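Local coordinates for uncharacterized protein (Magnetospirillum magneticum AMB-1, PDB 5MU5) that probably transfers a sugar, as a Maf-type glycosyltransferase, onto flagellin and so takes part in forming the bacterial flagellum, at residues M26-L39 with P152-V164. Sequence-based numbering, arbitrary orientation.
Sequences MGERLRVHRPQSNL and PNFDFLYHSLSTV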
ATOM      1  N   MET A  26     -27.304  -3.874  -3.677  1.00 42.05           N
ATOM      2  CA  MET A  26     -27.559  -3.265  -4.971  1.00 41.44           C
ATOM      3  C   MET A  26     -28.954  -3.667  -5.462  1.00 40.55           C
ATOM      4  O   MET A  26     -29.700  -2.850  -6.024  1.00 38.14           O
ATOM      5  CB  MET A  26     -26.510  -3.727  -5.976  1.00 43.98           C
ATOM      6  CG  MET A  26     -26.599  -3.040  -7.330  1.00 46.34           C
ATOM      7  SD  MET A  26     -26.282  -1.269  -7.217  1.00 52.13           S
ATOM      8  CE  MET A  26     -24.563  -1.254  -6.689  1.00 48.61           C
ATOM      9  N   GLY A  27     -29.287  -4.936  -5.240  1.00 38.94           N
ATOM     10  CA  GLY A  27     -30.586  -5.480  -5.589  1.00 40.12           C
ATOM     11  C   GLY A  27     -31.670  -4.733  -4.852  1.00 41.69           C
ATOM     12  O   GLY A  27     -32.691  -4.387  -5.442  1.00 38.96           O
ATOM     13  N   GLU A  28     -31.440  -4.444  -3.571  1.00 43.27           N
ATOM     14  CA  GLU A  28     -32.471  -3.778  -2.784  1.00 47.93           C
ATOM     15  C   GLU A  28     -32.687  -2.359  -3.322  1.00 46.10           C
ATOM     16  O   GLU A  28     -33.805  -1.880  -3.449  1.00 46.67           O
ATOM     17  CB  GLU A  28     -32.131  -3.782  -1.292  1.00 49.70           C
ATOM     18  CG  GLU A  28     -33.257  -3.286  -0.390  1.00 55.57           C
ATOM     19  CD  GLU A  28     -34.618  -3.936  -0.667  1.00 58.42           C
ATOM     20  OE1 GLU A  28     -34.682  -5.173  -0.840  1.00 60.78           O
ATOM     21  OE2 GLU A  28     -35.635  -3.203  -0.700  1.00 60.12           O
ATOM     22  N   ARG A  29     -31.607  -1.724  -3.707  1.00 44.12           N
ATOM     23  CA  ARG A  29     -31.682  -0.401  -4.259  1.00 45.44           C
ATOM     24  C   ARG A  29     -32.393  -0.411  -5.623  1.00 43.93           C
ATOM     25  O   ARG A  29     -33.248   0.428  -5.896  1.00 44.51           O
ATOM     26  CB  ARG A  29     -30.268   0.158  -4.362  1.00 48.75           C
ATOM     27  CG  ARG A  29     -30.252   1.602  -4.767  1.00 52.92           C
ATOM     28  CD  ARG A  29     -28.857   2.157  -4.787  1.00 54.92           C
ATOM     29  NE  ARG A  29     -28.883   3.476  -5.410  1.00 57.76           N
ATOM     30  CZ  ARG A  29     -27.798   4.195  -5.676  1.00 55.10           C
ATOM     31  NH1 ARG A  29     -26.588   3.732  -5.365  1.00 48.87           N
ATOM     32  NH2 ARG A  29     -27.937   5.385  -6.245  1.00 54.37           N
ATOM     33  N   LEU A  30     -32.045  -1.358  -6.480  1.00 41.48           N
ATOM     34  CA  LEU A  30     -32.765  -1.521  -7.742  1.00 41.68           C
ATOM     35  C   LEU A  30     -34.269  -1.769  -7.566  1.00 40.72           C
ATOM     36  O   LEU A  30     -35.076  -1.267  -8.356  1.00 40.89           O
ATOM     37  CB  LEU A  30     -32.177  -2.681  -8.543  1.00 41.70           C
ATOM     38  CG  LEU A  30     -30.837  -2.352  -9.194  1.00 42.82           C
ATOM     39  CD1 LEU A  30     -30.118  -3.616  -9.640  1.00 41.50           C
ATOM     40  CD2 LEU A  30     -31.044  -1.403 -10.376  1.00 42.80           C
ATOM     41  N   ARG A  31     -34.643  -2.539  -6.545  1.00 38.78           N
ATOM     42  CA  ARG A  31     -36.039  -2.900  -6.328  1.00 40.05           C
ATOM     43  C   ARG A  31     -36.908  -1.665  -6.083  1.00 41.82           C
ATOM     44  O   ARG A  31     -38.008  -1.592  -6.585  1.00 42.14           O
ATOM     45  CB  ARG A  31     -36.171  -3.865  -5.127  1.00 40.04           C
ATOM     46  CG  ARG A  31     -37.503  -4.583  -5.024  1.00 41.16           C
ATOM     47  CD  ARG A  31     -37.622  -5.484  -3.783  1.00 43.07           C
ATOM     48  NE  ARG A  31     -37.591  -4.662  -2.575  1.00 43.83           N
ATOM     49  CZ  ARG A  31     -38.650  -4.150  -1.968  1.00 44.13           C
ATOM     50  NH1 ARG A  31     -39.886  -4.433  -2.377  1.00 46.74           N
ATOM     51  NH2 ARG A  31     -38.466  -3.374  -0.916  1.00 44.26           N
ATOM     52  N   VAL A  32     -36.411  -0.697  -5.308  1.00 43.84           N
ATOM     53  CA  VAL A  32     -37.221   0.475  -4.932  1.00 46.99           C
ATOM     54  C   VAL A  32     -36.926   1.731  -5.751  1.00 46.64           C
ATOM     55  O   VAL A  32     -37.515   2.764  -5.499  1.00 48.24           O
ATOM     56  CB  VAL A  32     -37.079   0.821  -3.418  1.00 48.05           C
ATOM     57  CG1 VAL A  32     -37.585  -0.324  -2.556  1.00 49.48           C
ATOM     58  CG2 VAL A  32     -35.640   1.168  -3.045  1.00 46.17           C
ATOM     59  N   HIS A  33     -36.023   1.655  -6.723  1.00 47.50           N
ATOM     60  CA  HIS A  33     -35.623   2.846  -7.473  1.00 48.50           C
ATOM     61  C   HIS A  33     -36.740   3.301  -8.406  1.00 51.99           C
ATOM     62  O   HIS A  33     -37.411   2.479  -9.022  1.00 52.34           O
ATOM     63  CB  HIS A  33     -34.342   2.576  -8.262  1.00 47.65           C
ATOM     64  CG  HIS A  33     -33.829   3.763  -9.009  1.00 48.90           C
ATOM     65  ND1 HIS A  33     -33.230   4.839  -8.382  1.00 50.36           N
ATOM     66  CD2 HIS A  33     -33.809   4.038 -10.336  1.00 49.44           C
ATOM     67  CE1 HIS A  33     -32.879   5.733  -9.293  1.00 50.09           C
ATOM     68  NE2 HIS A  33     -33.216   5.269 -10.486  1.00 50.39           N
ATOM     69  N   ARG A  34     -36.948   4.617  -8.465  1.00 56.40           N
ATOM     70  CA  ARG A  34     -37.905   5.244  -9.375  1.00 58.82           C
ATOM     71  C   ARG A  34     -37.108   6.138 -10.328  1.00 54.57           C
ATOM     72  O   ARG A  34     -36.786   7.262  -9.996  1.00 54.22           O
ATOM     73  CB  ARG A  34     -38.916   6.098  -8.597  1.00 62.99           C
ATOM     74  CG  ARG A  34     -39.744   5.353  -7.551  1.00 68.84           C
ATOM     75  CD  ARG A  34     -40.679   4.304  -8.150  1.00 73.43           C
ATOM     76  NE  ARG A  34     -41.508   4.827  -9.246  1.00 81.48           N
ATOM     77  CZ  ARG A  34     -42.583   5.613  -9.103  1.00 85.13           C
ATOM     78  NH1 ARG A  34     -42.996   6.013  -7.904  1.00 84.75           N
ATOM     79  NH2 ARG A  34     -43.249   6.021 -10.181  1.00 87.68           N
ATOM     80  N   PRO A  35     -36.796   5.654 -11.525  1.00 53.57           N
ATOM     81  CA  PRO A  35     -35.938   6.479 -12.384  1.00 54.83           C
ATOM     82  C   PRO A  35     -36.588   7.786 -12.842  1.00 58.66           C
ATOM     83  O   PRO A  35     -37.807   7.861 -12.962  1.00 59.76           O
ATOM     84  CB  PRO A  35     -35.694   5.577 -13.593  1.00 53.39           C
ATOM     85  CG  PRO A  35     -36.917   4.732 -13.669  1.00 54.37           C
ATOM     86  CD  PRO A  35     -37.401   4.530 -12.257  1.00 54.41           C
ATOM     87  N   GLN A  36     -35.770   8.806 -13.070  1.00 61.07           N
ATOM     88  CA  GLN A  36     -36.240  10.055 -13.655  1.00 64.50           C
ATOM     89  C   GLN A  36     -36.258   9.939 -15.175  1.00 62.31           C
ATOM     90  O   GLN A  36     -37.024  10.617 -15.843  1.00 68.91           O
ATOM     91  CB  GLN A  36     -35.325  11.210 -13.279  1.00 70.37           C
ATOM     92  CG  GLN A  36     -35.350  11.599 -11.814  1.00 78.01           C
ATOM     93  CD  GLN A  36     -34.218  12.553 -11.458  1.00 86.59           C
ATOM     94  OE1 GLN A  36     -33.112  12.468 -12.014  1.00 88.54           O
ATOM     95  NE2 GLN A  36     -34.482  13.457 -10.519  1.00 91.40           N
ATOM     96  N   SER A  37     -35.396   9.100 -15.727  1.00 57.81           N
ATOM     97  CA  SER A  37     -35.303   8.944 -17.174  1.00 56.33           C
ATOM     98  C   SER A  37     -36.268   7.883 -17.646  1.00 56.76           C
ATOM     99  O   SER A  37     -36.815   7.143 -16.836  1.00 58.50           O
ATOM    100  CB  SER A  37     -33.874   8.589 -17.592  1.00 55.04           C
ATOM    101  OG  SER A  37     -33.379   7.511 -16.831  1.00 54.29           O
ATOM    102  N   ASN A  38     -36.477   7.822 -18.958  1.00 56.63           N
ATOM    103  CA  ASN A  38     -37.433   6.892 -19.561  1.00 58.22           C
ATOM    104  C   ASN A  38     -36.748   5.906 -20.477  1.00 57.71           C
ATOM    105  O   ASN A  38     -35.869   6.278 -21.242  1.00 57.32           O
ATOM    106  CB  ASN A  38     -38.482   7.656 -20.383  1.00 61.02           C
ATOM    107  CG  ASN A  38     -39.335   8.565 -19.536  1.00 62.54           C
ATOM    108  OD1 ASN A  38     -39.899   8.142 -18.528  1.00 64.38           O
ATOM    109  ND2 ASN A  38     -39.445   9.818 -19.943  1.00 64.64           N
ATOM    110  N   LEU A  39     -37.153   4.645 -20.400  1.00 59.70           N
ATOM    111  CA  LEU A  39     -36.655   3.632 -21.310  1.00 58.79           C
ATOM    112  C   LEU A  39     -37.629   3.624 -22.467  1.00 61.75           C
ATOM    113  O   LEU A  39     -38.813   3.387 -22.259  1.00 65.31           O
ATOM    114  CB  LEU A  39     -36.615   2.261 -20.639  1.00 58.40           C
ATOM    115  CG  LEU A  39     -35.943   1.157 -21.462  1.00 57.85           C
ATOM    116  CD1 LEU A  39     -34.469   1.461 -21.632  1.00 55.31           C
ATOM    117  CD2 LEU A  39     -36.135  -0.211 -20.826  1.00 56.85           C
ATOM    118  N   PRO A 152     -21.906   6.202 -13.292  1.00 42.13           N
ATOM    119  CA  PRO A 152     -22.311   7.362 -12.494  1.00 42.80           C
ATOM    120  C   PRO A 152     -23.818   7.578 -12.401  1.00 41.26           C
ATOM    121  O   PRO A 152     -24.298   8.205 -11.463  1.00 39.80           O
ATOM    122  CB  PRO A 152     -21.708   8.535 -13.266  1.00 44.15           C
ATOM    123  CG  PRO A 152     -20.567   7.942 -14.009  1.00 44.64           C
ATOM    124  CD  PRO A 152     -21.043   6.596 -14.418  1.00 41.84           C
ATOM    125  N   ASN A 153     -24.545   7.105 -13.403  1.00 41.20           N
ATOM    126  CA  ASN A 153     -25.984   7.325 -13.458  1.00 42.92           C
ATOM    127  C   ASN A 153     -26.703   6.021 -13.140  1.00 40.46           C
ATOM    128  O   ASN A 153     -26.706   5.092 -13.942  1.00 38.10           O
ATOM    129  CB  ASN A 153     -26.365   7.873 -14.827  1.00 43.55           C
ATOM    130  CG  ASN A 153     -27.802   8.371 -14.877  1.00 48.20           C
ATOM    131  OD1 ASN A 153     -28.656   7.923 -14.125  1.00 49.37           O
ATOM    132  ND2 ASN A 153     -28.071   9.294 -15.779  1.00 50.24           N
ATOM    133  N   PHE A 154     -27.280   5.960 -11.946  1.00 41.43           N
ATOM    134  CA  PHE A 154     -27.959   4.767 -11.483  1.00 42.45           C
ATOM    135  C   PHE A 154     -29.137   4.382 -12.363  1.00 42.14           C
ATOM    136  O   PHE A 154     -29.491   3.210 -12.432  1.00 43.11           O
ATOM    137  CB  PHE A 154     -28.428   4.932 -10.047  1.00 44.03           C
ATOM    138  CG  PHE A 154     -28.886   3.642  -9.418  1.00 46.24           C
ATOM    139  CD1 PHE A 154     -27.960   2.727  -8.960  1.00 44.54           C
ATOM    140  CD2 PHE A 154     -30.240   3.339  -9.300  1.00 46.98           C
ATOM    141  CE1 PHE A 154     -28.374   1.544  -8.379  1.00 45.73           C
ATOM    142  CE2 PHE A 154     -30.655   2.152  -8.733  1.00 46.40           C
ATOM    143  CZ  PHE A 154     -29.718   1.250  -8.274  1.00 45.52           C
ATOM    144  N   ASP A 155     -29.745   5.358 -13.032  1.00 42.09           N
ATOM    145  CA  ASP A 155     -30.826   5.056 -13.959  1.00 44.78           C
ATOM    146  C   ASP A 155     -30.405   4.083 -15.035  1.00 42.92           C
ATOM    147  O   ASP A 155     -31.170   3.191 -15.401  1.00 43.82           O
ATOM    148  CB  ASP A 155     -31.388   6.321 -14.614  1.00 48.69           C
ATOM    149  CG  ASP A 155     -32.283   7.119 -13.678  1.00 52.12           C
ATOM    150  OD1 ASP A 155     -32.253   6.883 -12.439  1.00 50.52           O
ATOM    151  OD2 ASP A 155     -33.036   7.973 -14.200  1.00 55.92           O
ATOM    152  N   PHE A 156     -29.193   4.245 -15.541  1.00 40.64           N
ATOM    153  CA  PHE A 156     -28.702   3.363 -16.589  1.00 40.90           C
ATOM    154  C   PHE A 156     -28.603   1.917 -16.111  1.00 40.37           C
ATOM    155  O   PHE A 156     -28.970   0.997 -16.832  1.00 39.61           O
ATOM    156  CB  PHE A 156     -27.350   3.837 -17.143  1.00 40.69           C
ATOM    157  CG  PHE A 156     -27.395   5.193 -17.822  1.00 43.35           C
ATOM    158  CD1 PHE A 156     -28.606   5.794 -18.184  1.00 44.21           C
ATOM    159  CD2 PHE A 156     -26.205   5.849 -18.162  1.00 43.33           C
ATOM    160  CE1 PHE A 156     -28.622   7.026 -18.819  1.00 46.48           C
ATOM    161  CE2 PHE A 156     -26.224   7.086 -18.797  1.00 44.03           C
ATOM    162  CZ  PHE A 156     -27.429   7.672 -19.125  1.00 45.13           C
ATOM    163  N   LEU A 157     -28.113   1.715 -14.901  1.00 39.26           N
ATOM    164  CA  LEU A 157     -28.062   0.364 -14.354  1.00 40.96           C
ATOM    165  C   LEU A 157     -29.486  -0.178 -14.228  1.00 39.75           C
ATOM    166  O   LEU A 157     -29.760  -1.314 -14.601  1.00 40.50           O
ATOM    167  CB  LEU A 157     -27.380   0.347 -12.983  1.00 39.26           C
ATOM    168  CG  LEU A 157     -27.356  -1.029 -12.317  1.00 39.95           C
ATOM    169  CD1 LEU A 157     -26.480  -2.008 -13.102  1.00 40.39           C
ATOM    170  CD2 LEU A 157     -26.878  -0.905 -10.876  1.00 38.59           C
ATOM    171  N   TYR A 158     -30.380   0.657 -13.711  1.00 39.75           N
ATOM    172  CA  TYR A 158     -31.767   0.274 -13.522  1.00 41.92           C
ATOM    173  C   TYR A 158     -32.416  -0.132 -14.833  1.00 42.17           C
ATOM    174  O   TYR A 158     -33.035  -1.173 -14.899  1.00 43.41           O
ATOM    175  CB  TYR A 158     -32.549   1.412 -12.862  1.00 43.73           C
ATOM    176  CG  TYR A 158     -34.010   1.109 -12.682  1.00 44.42           C
ATOM    177  CD1 TYR A 158     -34.456   0.397 -11.576  1.00 44.43           C
ATOM    178  CD2 TYR A 158     -34.950   1.526 -13.620  1.00 47.31           C
ATOM    179  CE1 TYR A 158     -35.793   0.109 -11.415  1.00 46.13           C
ATOM    180  CE2 TYR A 158     -36.295   1.231 -13.473  1.00 46.46           C
ATOM    181  CZ  TYR A 158     -36.707   0.536 -12.350  1.00 47.94           C
ATOM    182  OH  TYR A 158     -38.034   0.236 -12.159  1.00 50.21           O
ATOM    183  N   HIS A 159     -32.253   0.678 -15.883  1.00 43.48           N
ATOM    184  CA  HIS A 159     -32.803   0.344 -17.204  1.00 42.30           C
ATOM    185  C   HIS A 159     -32.100  -0.835 -17.836  1.00 40.73           C
ATOM    186  O   HIS A 159     -32.704  -1.513 -18.651  1.00 39.78           O
ATOM    187  CB  HIS A 159     -32.684   1.511 -18.181  1.00 44.40           C
ATOM    188  CG  HIS A 159     -33.511   2.687 -17.816  1.00 46.82           C
ATOM    189  ND1 HIS A 159     -34.853   2.584 -17.535  1.00 52.11           N
ATOM    190  CD2 HIS A 159     -33.201   4.001 -17.706  1.00 49.43           C
ATOM    191  CE1 HIS A 159     -35.338   3.784 -17.259  1.00 52.19           C
ATOM    192  NE2 HIS A 159     -34.357   4.662 -17.363  1.00 51.40           N
ATOM    193  N   SER A 160     -30.818  -1.048 -17.499  1.00 39.45           N
ATOM    194  CA  SER A 160     -30.025  -2.173 -18.040  1.00 40.25           C
ATOM    195  C   SER A 160     -30.618  -3.541 -17.664  1.00 43.18           C
ATOM    196  O   SER A 160     -30.267  -4.577 -18.273  1.00 43.12           O
ATOM    197  CB  SER A 160     -28.567  -2.124 -17.569  1.00 39.03           C
ATOM    198  OG  SER A 160     -28.451  -2.640 -16.251  1.00 40.36           O
ATOM    199  N   LEU A 161     -31.495  -3.544 -16.650  1.00 43.39           N
ATOM    200  CA  LEU A 161     -32.236  -4.747 -16.281  1.00 45.48           C
ATOM    201  C   LEU A 161     -33.100  -5.239 -17.438  1.00 45.39           C
ATOM    202  O   LEU A 161     -33.410  -6.420 -17.511  1.00 45.52           O
ATOM    203  CB  LEU A 161     -33.134  -4.509 -15.067  1.00 45.67           C
ATOM    204  CG  LEU A 161     -32.454  -4.147 -13.755  1.00 46.67           C
ATOM    205  CD1 LEU A 161     -33.486  -4.198 -12.644  1.00 48.87           C
ATOM    206  CD2 LEU A 161     -31.275  -5.041 -13.427  1.00 45.75           C
ATOM    207  N   SER A 162     -33.484  -4.331 -18.327  1.00 45.55           N
ATOM    208  CA  SER A 162     -34.236  -4.701 -19.513  1.00 48.67           C
ATOM    209  C   SER A 162     -33.374  -5.224 -20.656  1.00 48.82           C
ATOM    210  O   SER A 162     -33.894  -5.843 -21.575  1.00 51.78           O
ATOM    211  CB  SER A 162     -35.044  -3.501 -20.018  1.00 47.85           C
ATOM    212  OG  SER A 162     -35.987  -3.112 -19.047  1.00 47.56           O
ATOM    213  N   THR A 163     -32.069  -4.992 -20.606  1.00 49.22           N
ATOM    214  CA  THR A 163     -31.213  -5.232 -21.780  1.00 50.31           C
ATOM    215  C   THR A 163     -30.009  -6.144 -21.606  1.00 49.35           C
ATOM    216  O   THR A 163     -29.524  -6.685 -22.584  1.00 53.24           O
ATOM    217  CB  THR A 163     -30.684  -3.895 -22.356  1.00 49.73           C
ATOM    218  OG1 THR A 163     -30.165  -3.077 -21.302  1.00 49.80           O
ATOM    219  CG2 THR A 163     -31.788  -3.140 -23.044  1.00 52.53           C
ATOM    220  N   VAL A 164     -29.516  -6.309 -20.389  1.00 46.67           N
ATOM    221  CA  VAL A 164     -28.348  -7.131 -20.157  1.00 43.31           C
ATOM    222  C   VAL A 164     -28.760  -8.450 -19.523  1.00 44.93           C
ATOM    223  O   VAL A 164     -29.706  -8.493 -18.753  1.00 45.72           O
ATOM    224  CB  VAL A 164     -27.402  -6.410 -19.206  1.00 42.22           C
ATOM    225  CG1 VAL A 164     -26.199  -7.270 -18.873  1.00 42.72           C
ATOM    226  CG2 VAL A 164     -26.971  -5.092 -19.815  1.00 44.33           C
TER
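Phe154 packs against His33 and Arg29 where residues 26-39, a helix, a loop and the start of a strand, pass along helix 154-160 in the Maf N-terminal domain. That helix follows strand 146-150 of a four-stranded parallel sheet, while residues 38-39 begin an antiparallel one; helices 26-32 and 154-160 cross at -87°. Followed outward, Phe154 CB lies 3.9 Å from Arg29 NH2, and CG and CD1 run beneath the guanidinium, which stacks flat on the ring (planes 3° apart), a cation-pi contact. The extended Arg29 chain lays its CD over CE1 and its CG over CZ. One edge of the ring, CD2 and CE2, points into the face of His33, an edge-to-face pair with planes at 73°. At the tip, CZ meets Leu30 CD2 at 3.6 Å, while Met26 SD sits in plane beside CE1, a Met-aromatic contact.

His33 NE2 also donates to Asp155 OD1 at 2.7 Å from above the carboxylate plane. Asp155 OD2 accepts from Ser37 N (3.0 Å) and Ser37 OG (2.7 Å). With an alanine here, His33 NE2 and both Ser37 donors would probably lose their acceptor, leaving the imidazole freer to turn. Ser37 OG in turn accepts from His159 NE2 at 3.1 Å, nearly in the imidazole plane.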